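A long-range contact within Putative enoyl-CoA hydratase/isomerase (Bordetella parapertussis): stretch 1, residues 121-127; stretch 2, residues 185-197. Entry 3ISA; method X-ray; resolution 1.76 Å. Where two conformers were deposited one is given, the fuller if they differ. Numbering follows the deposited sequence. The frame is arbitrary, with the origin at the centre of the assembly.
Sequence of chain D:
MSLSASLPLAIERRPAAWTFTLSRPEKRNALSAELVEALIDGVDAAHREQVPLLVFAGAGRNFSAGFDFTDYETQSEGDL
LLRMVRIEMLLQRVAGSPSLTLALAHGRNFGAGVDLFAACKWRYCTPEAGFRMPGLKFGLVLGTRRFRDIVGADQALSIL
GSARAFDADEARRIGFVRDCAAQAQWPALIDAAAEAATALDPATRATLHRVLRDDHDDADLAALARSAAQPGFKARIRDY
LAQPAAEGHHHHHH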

# COMPACT_ATOMS: atom_id res chain seq x y z
N LYS D 121 -14.05 -19.75 -7.70
CA LYS D 121 -12.86 -19.77 -8.54
C LYS D 121 -13.08 -20.47 -9.88
O LYS D 121 -12.63 -19.98 -10.92
N TRP D 122 -13.75 -21.63 -9.85
CA TRP D 122 -14.13 -22.35 -11.09
C TRP D 122 -15.59 -22.02 -11.38
O TRP D 122 -16.47 -22.25 -10.54
N ARG D 123 -15.86 -21.45 -12.54
CA ARG D 123 -17.21 -20.98 -12.85
C ARG D 123 -17.66 -21.53 -14.20
O ARG D 123 -17.00 -21.32 -15.21
N TYR D 124 -18.80 -22.23 -14.18
CA TYR D 124 -19.37 -22.81 -15.40
C TYR D 124 -20.84 -22.43 -15.48
O TYR D 124 -21.49 -22.23 -14.45
N CYS D 125 -21.37 -22.33 -16.69
CA CYS D 125 -22.81 -22.13 -16.84
C CYS D 125 -23.36 -22.90 -18.04
O CYS D 125 -22.60 -23.34 -18.89
N THR D 126 -24.68 -23.07 -18.07
CA THR D 126 -25.36 -23.65 -19.23
C THR D 126 -25.30 -22.64 -20.40
O THR D 126 -25.24 -21.44 -20.16
N PRO D 127 -25.31 -23.13 -21.67
CA PRO D 127 -25.28 -22.20 -22.82
C PRO D 127 -26.43 -21.19 -22.86
O PRO D 127 -26.29 -20.14 -23.48
N GLN D 185 -23.17 -32.61 -17.83
CA GLN D 185 -21.71 -32.60 -17.67
C GLN D 185 -21.24 -32.13 -16.29
O GLN D 185 -20.05 -32.23 -15.96
N TRP D 186 -22.16 -31.61 -15.49
CA TRP D 186 -21.82 -31.07 -14.17
C TRP D 186 -21.21 -32.09 -13.17
O TRP D 186 -20.19 -31.76 -12.54
N PRO D 187 -21.80 -33.32 -13.04
CA PRO D 187 -21.11 -34.30 -12.18
C PRO D 187 -19.63 -34.55 -12.50
O PRO D 187 -18.82 -34.61 -11.57
N ALA D 188 -19.28 -34.66 -13.78
CA ALA D 188 -17.88 -34.83 -14.19
C ALA D 188 -17.00 -33.62 -13.84
O ALA D 188 -15.83 -33.78 -13.44
N LEU D 189 -17.56 -32.42 -13.97
CA LEU D 189 -16.85 -31.19 -13.59
C LEU D 189 -16.58 -31.15 -12.09
O LEU D 189 -15.51 -30.71 -11.65
N ILE D 190 -17.54 -31.63 -11.31
CA ILE D 190 -17.39 -31.69 -9.85
C ILE D 190 -16.27 -32.65 -9.47
O ILE D 190 -15.39 -32.32 -8.65
N ASP D 191 -16.28 -33.83 -10.09
CA ASP D 191 -15.23 -34.82 -9.88
C ASP D 191 -13.85 -34.26 -10.23
O ASP D 191 -12.89 -34.46 -9.48
N ALA D 192 -13.75 -33.53 -11.35
CA ALA D 192 -12.48 -32.93 -11.77
C ALA D 192 -12.02 -31.87 -10.76
O ALA D 192 -10.83 -31.81 -10.41
N ALA D 193 -12.97 -31.04 -10.32
CA ALA D 193 -12.72 -30.03 -9.29
C ALA D 193 -12.27 -30.67 -7.97
O ALA D 193 -11.33 -30.19 -7.35
N ALA D 194 -12.92 -31.77 -7.59
CA ALA D 194 -12.56 -32.50 -6.37
C ALA D 194 -11.12 -33.03 -6.42
O ALA D 194 -10.37 -32.88 -5.46
N GLU D 195 -10.74 -33.59 -7.57
CA GLU D 195 -9.38 -34.06 -7.82
C GLU D 195 -8.33 -32.93 -7.74
O GLU D 195 -7.29 -33.08 -7.09
N ALA D 196 -8.64 -31.79 -8.37
CA ALA D 196 -7.75 -30.61 -8.32
C ALA D 196 -7.62 -30.06 -6.90
O ALA D 196 -6.52 -29.74 -6.46
N ALA D 197 -8.74 -30.00 -6.17
CA ALA D 197 -8.76 -29.47 -4.80
C ALA D 197 -7.89 -30.29 -3.88
O ALA D 197 -7.09 -29.74 -3.12

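A strand laid against a helix illustrates a general rule of α/β packing: alternate residues of the strand face the helix, and where the helical side chains are short a large ring can lie close to the helical backbone. In this putative enoyl-CoA hydratase/isomerase, strand 122-125 runs nearly antiparallel to helix 186-197, at 174°, with the axes 11.0 Å apart at their closest.

Lys121 precedes the strand and stays out of reach. Trp122 points toward the helix, with chi1 m and chi2 at 27°, and lies obliquely against a surface of alanines. Their short side chains leave the indole close to the helical backbone: Trp122 CZ3 comes within 3.6 Å of Ala193 CA, while Trp122 CE3 is 3.8 Å from Ala193 CB. One helical turn separates Ala192 from Ala196, whose methyl carbon CB lies 3.8 Å from Trp122 CH2.

Arg123 follows the alternation and makes no contact here; its NE and NH1 are hydrogen-bonded elsewhere in the structure. Tyr124 turns back toward the helix, chi1 again m and chi2 at -90°, and offers a ring face to Leu189. The leucine, in the mt rotamer, places CD1 3.7 Å from the centroid of the Tyr124 ring and only 14° off its normal, a CH-pi contact. Tyr124 OH is satisfied elsewhere in the structure, so the phenol can be buried without an unpaired hydroxyl.

Cys125, chi1 p, points away. Beyond the strand, Thr126 projects sideways, chi1 p, and its methyl carbon CG2 meets Trp186 CZ2 at 3.8 Å. Trp186 also starts sideways, but with chi1 m and chi2 at 4° its indole ends nearer the first stretch; its NE1 bonds elsewhere. Pro127 lies beyond reach. No hydrogen bond crosses between the stretches, and the 346 Å² they bury together rests on apolar packing.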

# COMPACT_ATOMS: atom_id res chain seq x y z
CB LYS D 121 -11.69 -20.41 -7.80
CG LYS D 121 -11.23 -19.65 -6.52
CD LYS D 121 -10.62 -18.28 -6.86
CE LYS D 121 -10.61 -17.30 -5.65
NZ LYS D 121 -11.98 -16.73 -5.32
CB TRP D 122 -13.91 -23.86 -10.93
CG TRP D 122 -12.48 -24.35 -10.93
CD1 TRP D 122 -11.36 -23.66 -10.56
CD2 TRP D 122 -12.02 -25.65 -11.32
NE1 TRP D 122 -10.24 -24.45 -10.69
CE2 TRP D 122 -10.62 -25.68 -11.16
CE3 TRP D 122 -12.67 -26.81 -11.80
CZ2 TRP D 122 -9.85 -26.81 -11.46
CZ3 TRP D 122 -11.90 -27.93 -12.10
CH2 TRP D 122 -10.51 -27.92 -11.91
CB ARG D 123 -17.26 -19.45 -12.85
CG ARG D 123 -16.76 -18.80 -11.57
CD ARG D 123 -16.70 -17.27 -11.69
NE ARG D 123 -15.72 -16.81 -12.67
CZ ARG D 123 -14.40 -16.72 -12.44
NH1 ARG D 123 -13.59 -16.28 -13.40
NH2 ARG D 123 -13.89 -17.05 -11.26
CB TYR D 124 -19.25 -24.34 -15.39
CG TYR D 124 -17.84 -24.87 -15.51
CD1 TYR D 124 -17.28 -25.14 -16.76
CD2 TYR D 124 -17.07 -25.12 -14.38
CE1 TYR D 124 -15.99 -25.64 -16.88
CE2 TYR D 124 -15.77 -25.61 -14.48
CZ TYR D 124 -15.24 -25.87 -15.74
OH TYR D 124 -13.96 -26.36 -15.85
CB CYS D 125 -23.16 -20.65 -16.92
SG CYS D 125 -22.64 -19.81 -18.44
CB THR D 126 -26.83 -24.01 -18.92
OG1 THR D 126 -27.52 -22.87 -18.37
CG2 THR D 126 -26.92 -25.21 -17.97
CB PRO D 127 -25.40 -23.14 -24.03
CG PRO D 127 -24.92 -24.44 -23.56
CD PRO D 127 -25.31 -24.54 -22.11
CB GLN D 185 -21.06 -31.73 -18.75
CG GLN D 185 -20.77 -32.44 -20.08
CD GLN D 185 -22.03 -32.94 -20.79
OE1 GLN D 185 -22.77 -32.17 -21.39
NE2 GLN D 185 -22.26 -34.25 -20.70
CB TRP D 186 -23.00 -30.28 -13.58
CG TRP D 186 -23.29 -28.96 -14.29
CD1 TRP D 186 -22.69 -28.48 -15.42
CD2 TRP D 186 -24.27 -27.98 -13.91
NE1 TRP D 186 -23.22 -27.25 -15.75
CE2 TRP D 186 -24.20 -26.93 -14.85
CE3 TRP D 186 -25.22 -27.90 -12.87
CZ2 TRP D 186 -25.03 -25.81 -14.78
CZ3 TRP D 186 -26.04 -26.78 -12.80
CH2 TRP D 186 -25.94 -25.75 -13.75
CB PRO D 187 -21.95 -35.58 -12.36
CG PRO D 187 -23.32 -35.06 -12.63
CD PRO D 187 -23.06 -33.89 -13.56
CB ALA D 188 -17.79 -35.16 -15.68
CB LEU D 189 -17.63 -29.94 -14.03
CG LEU D 189 -17.72 -29.65 -15.53
CD1 LEU D 189 -18.64 -28.44 -15.76
CD2 LEU D 189 -16.35 -29.43 -16.15
CB ILE D 190 -18.72 -32.05 -9.15
CG1 ILE D 190 -19.72 -30.90 -9.35
CG2 ILE D 190 -18.48 -32.31 -7.64
CD1 ILE D 190 -21.16 -31.23 -8.95
CB ASP D 191 -15.50 -36.10 -10.68
CG ASP D 191 -16.66 -36.94 -10.11
OD1 ASP D 191 -17.05 -36.75 -8.93
OD2 ASP D 191 -17.17 -37.81 -10.84
CB ALA D 192 -12.60 -32.33 -13.17
CB ALA D 193 -13.94 -29.14 -9.08
CB ALA D 194 -13.57 -33.63 -6.10
CB GLU D 195 -9.32 -34.73 -9.19
CG GLU D 195 -8.09 -35.62 -9.39
CD GLU D 195 -8.02 -36.22 -10.79
OE1 GLU D 195 -9.08 -36.58 -11.36
OE2 GLU D 195 -6.89 -36.34 -11.33
CB ALA D 196 -8.28 -29.52 -9.25
CB ALA D 197 -10.20 -29.42 -4.27